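Local coordinates for putative exonuclease (Eubacterium rectale, PDB 3L0A) that is a PDDEXK-like family protein that binds zinc and probably acts as a hydrolase, perhaps an exonuclease, at the interface of chains A and B. Coordinates in Å, arbitrary orientation; residue numbers count along the deposited sequence, not the author numbering. Chains: chain A/B, Putative exonuclease.

Contact 1: the interface of chains A and B. Residues chain A 199, 201-205; chain B 248, 251.
B:Arg251 and A:Arg205 lay their guanidinium groups face to face across the subunit boundary, the two planes only 23° apart although the side chains that carry them run at about a right angle. NH2 of A:Arg205 sits over the centre of the B:Arg251 group, while NH1 of B:Arg251 lies toward the rim of the other. Such a pairing of like charges would probably be costly alone; here the carboxylate of A:Asp203 is likely to offset part of it. Its OD1 forms a salt bridge with NH1 of B:Arg251, modelled at 2.5 Å, which is short for such a pair. The oxygen is met nearly along its C-O axis and stands tilted from the guanidinium plane. The same NH1 also donates to the backbone O of A:Ile204 at 3.2 Å, a bond that lies in the guanidinium plane but reaches the carbonyl from above its own plane. NH1 is thereby gripped by two acceptors, which should fix the rotation of the group.

B:Arg248, in helix 245-250, repeats the theme with an amide as partner. A bend at chi3 (-88°) turns its tip so that NE points at the backbone O of A:Glu201, 2.9 Å away, with the acceptor in the guanidinium plane. Over one face, NE2 of A:Gln199 is centred 3.4 Å from CZ of B:Arg248, amide and guanidinium stacked with planes 26° apart. Lower down the same side chain, CD packs on CA of A:Asp203 at 3.5 Å. Between the two arginines, water 1 joins the backbone O of B:Arg248, at 2.7 Å, to O of A:Pro202 and, more distantly, to N of A:Ile204.

The patch thus docks two arginines of one copy against the loop and the start of strand 204-209 of another, a pairing that may belong to the crystal rather than to the working protein.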
# COMPACT_ATOMS: atom_id res chain seq x y z
N GLN A 199 16.29 -0.59 0.71
CA GLN A 199 15.99 0.79 0.34
C GLN A 199 16.91 1.10 -0.80
O GLN A 199 17.84 0.35 -1.09
CB GLN A 199 16.19 1.76 1.52
CG GLN A 199 15.14 1.69 2.64
CD GLN A 199 15.75 1.84 4.06
OE1 GLN A 199 16.49 0.99 4.49
NE2 GLN A 199 15.41 2.92 4.77
N GLU A 201 19.27 3.56 -1.30
CA GLU A 201 20.61 3.46 -0.71
C GLU A 201 20.40 2.58 0.50
O GLU A 201 19.68 2.94 1.41
CB GLU A 201 21.14 4.80 -0.27
CG GLU A 201 21.69 5.66 -1.41
CD GLU A 201 22.97 5.12 -1.97
OE1 GLU A 201 23.70 4.39 -1.25
OE2 GLU A 201 23.26 5.46 -3.13
N PRO A 202 20.97 1.37 0.50
CA PRO A 202 20.78 0.48 1.62
C PRO A 202 21.24 1.07 2.96
O PRO A 202 22.27 1.71 3.03
CB PRO A 202 21.63 -0.73 1.26
CG PRO A 202 21.87 -0.62 -0.21
CD PRO A 202 21.78 0.76 -0.57
N ASP A 203 20.44 0.85 3.98
CA ASP A 203 20.78 1.13 5.37
C ASP A 203 21.60 -0.03 5.87
O ASP A 203 21.15 -1.15 5.74
CB ASP A 203 19.47 1.20 6.18
CG ASP A 203 19.59 1.97 7.47
OD1 ASP A 203 20.54 2.71 7.66
OD2 ASP A 203 18.67 1.84 8.31
N ILE A 204 22.77 0.20 6.44
CA ILE A 204 23.54 -0.87 7.09
C ILE A 204 23.79 -0.58 8.58
O ILE A 204 24.15 0.57 8.93
CB ILE A 204 24.96 -1.12 6.41
CG1 ILE A 204 25.96 0.00 6.74
CG2 ILE A 204 24.82 -1.39 4.90
CD1 ILE A 204 27.23 0.00 5.93
N ARG A 205 23.66 -1.64 9.41
CA ARG A 205 23.88 -1.62 10.86
C ARG A 205 24.33 -2.98 11.37
O ARG A 205 23.82 -4.00 10.92
CB ARG A 205 22.57 -1.33 11.63
CG ARG A 205 21.97 0.04 11.50
CD ARG A 205 22.85 1.12 11.98
NE ARG A 205 22.21 2.43 11.85
CZ ARG A 205 22.77 3.56 12.29
NH1 ARG A 205 23.96 3.55 12.87
NH2 ARG A 205 22.13 4.72 12.16
N ARG B 248 22.65 7.48 4.31
CA ARG B 248 22.96 6.06 4.25
C ARG B 248 24.16 5.76 3.37
O ARG B 248 24.98 4.90 3.69
CB ARG B 248 21.74 5.25 3.78
CG ARG B 248 20.52 5.31 4.74
CD ARG B 248 19.51 4.23 4.47
NE ARG B 248 18.56 4.66 3.48
CZ ARG B 248 17.50 5.42 3.72
NH1 ARG B 248 17.21 5.84 4.94
NH2 ARG B 248 16.73 5.77 2.72
N ARG B 251 27.36 6.68 5.45
CA ARG B 251 27.59 6.13 6.77
C ARG B 251 28.79 5.23 6.76
O ARG B 251 28.98 4.48 5.82
CB ARG B 251 26.38 5.34 7.26
CG ARG B 251 26.53 4.81 8.67
CD ARG B 251 25.25 4.22 9.21
NE ARG B 251 24.10 5.06 8.91
CZ ARG B 251 22.86 4.62 8.77
NH1 ARG B 251 22.58 3.34 8.92
NH2 ARG B 251 21.88 5.47 8.47
O HOH W 1 23.63 3.06 5.15

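Contact 2: the interface of chains A and B. Residues chain A 104, 106; chain B 252-255.
A:Tyr106 holds CG anti to its backbone N (chi1 -168°), and chi2 of 71° turns the ring so that one face lies against the backbone of B:Lys254 and B:Lys255. A:Asp104 also has CG anti to its backbone N, which carries its carboxylate toward the main chain of B:Leu253. The two residues of chain A therefore engage successive stretches of one loop of chain B.

At the first stretch, N of B:Leu253 donates to OD1 of A:Asp104 at 3.1 Å. The bond is fairly straight, 163° at the hydrogen, and uses the syn lone pair of the oxygen, the one on the side of OD2. That second oxygen rests against the leucine side chain instead, 3.5 Å from CB of B:Leu253, where the two side chains run at about a right angle. The carboxylate thus combines a directed bond to the backbone with packing on an aliphatic chain.

Further along, O of B:Lys254 lies over the tyrosine ring, displaced toward its rim and 3.4 Å from CE1 of A:Tyr106. N of B:Lys255 is above the same face, likewise off centre, and the phenol end reaches CA of B:Lys255, 3.8 Å from CZ of A:Tyr106. On the other side of the ring, CD2 of A:Tyr106 packs 4.0 Å from CB of B:Leu253. An alanine in place of A:Tyr106 would probably leave the peptide between B:Lys254 and B:Lys255 without the flat surface it lies on and open a gap beside CB of B:Leu253.

The backbone of the tyrosine contributes as well, at the N-terminal end of helix 105-110: water 2 stands 3.2 Å from N of A:Tyr106 and 2.7 Å from the carbonyl O of B:Leu253.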
# COMPACT_ATOMS: atom_id res chain seq x y z
N ASP A 104 32.37 -1.44 3.72
CA ASP A 104 32.43 -1.12 5.16
C ASP A 104 33.30 -2.12 5.98
O ASP A 104 32.88 -3.23 6.27
CB ASP A 104 30.99 -1.07 5.73
CG ASP A 104 30.92 -0.42 7.13
OD1 ASP A 104 30.83 0.82 7.19
OD2 ASP A 104 30.98 -1.15 8.16
N TYR A 106 34.15 -2.27 9.15
CA TYR A 106 33.56 -2.69 10.42
C TYR A 106 32.54 -3.82 10.20
O TYR A 106 32.61 -4.88 10.81
CB TYR A 106 32.93 -1.49 11.15
CG TYR A 106 32.57 -1.79 12.60
CD1 TYR A 106 33.56 -1.94 13.57
CD2 TYR A 106 31.25 -1.97 12.99
CE1 TYR A 106 33.23 -2.23 14.89
CE2 TYR A 106 30.93 -2.26 14.30
CZ TYR A 106 31.91 -2.39 15.23
OH TYR A 106 31.54 -2.69 16.51
N VAL B 252 29.59 5.30 7.84
CA VAL B 252 30.78 4.50 8.02
C VAL B 252 30.65 3.99 9.42
O VAL B 252 30.79 4.75 10.38
CB VAL B 252 32.07 5.33 7.88
CG1 VAL B 252 33.31 4.47 8.12
CG2 VAL B 252 32.15 6.00 6.49
N LEU B 253 30.36 2.71 9.57
CA LEU B 253 30.11 2.12 10.88
C LEU B 253 31.38 1.94 11.72
O LEU B 253 32.44 1.55 11.21
CB LEU B 253 29.46 0.76 10.72
CG LEU B 253 28.14 0.67 9.97
CD1 LEU B 253 27.84 -0.82 9.92
CD2 LEU B 253 27.02 1.44 10.66
N LYS B 254 31.26 2.22 13.01
CA LYS B 254 32.35 2.08 13.94
C LYS B 254 31.90 1.37 15.21
O LYS B 254 32.73 0.90 15.98
CB LYS B 254 32.96 3.47 14.24
CG LYS B 254 34.31 3.75 13.52
N LYS B 255 30.58 1.24 15.40
CA LYS B 255 30.07 0.65 16.63
C LYS B 255 28.72 -0.01 16.45
O LYS B 255 27.97 0.36 15.54
CB LYS B 255 30.05 1.70 17.76
CG LYS B 255 29.35 3.04 17.40
CD LYS B 255 29.91 4.24 18.25
CE LYS B 255 31.23 4.93 17.73
NZ LYS B 255 32.48 4.67 18.55
O HOH W 2 33.40 0.82 8.79

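Contact 1 and contact 2 lie about 12 Å apart, between centres of their C-alpha atoms, and share no residue. On chain B they are consecutive: contact 1 uses helix 245-250 and the residue after it, and contact 2 continues directly along the following loop. Chain A meets this run with two regions distant in sequence, the loop leading into strand 204-209 and the start of helix 105-110. Because B:Cys247, a zinc ligand, immediately precedes the first arginine, the metal site probably helps to shape the docking segment. The interface is not an exact two-fold, and the structure alone does not show whether the pairing forms in solution.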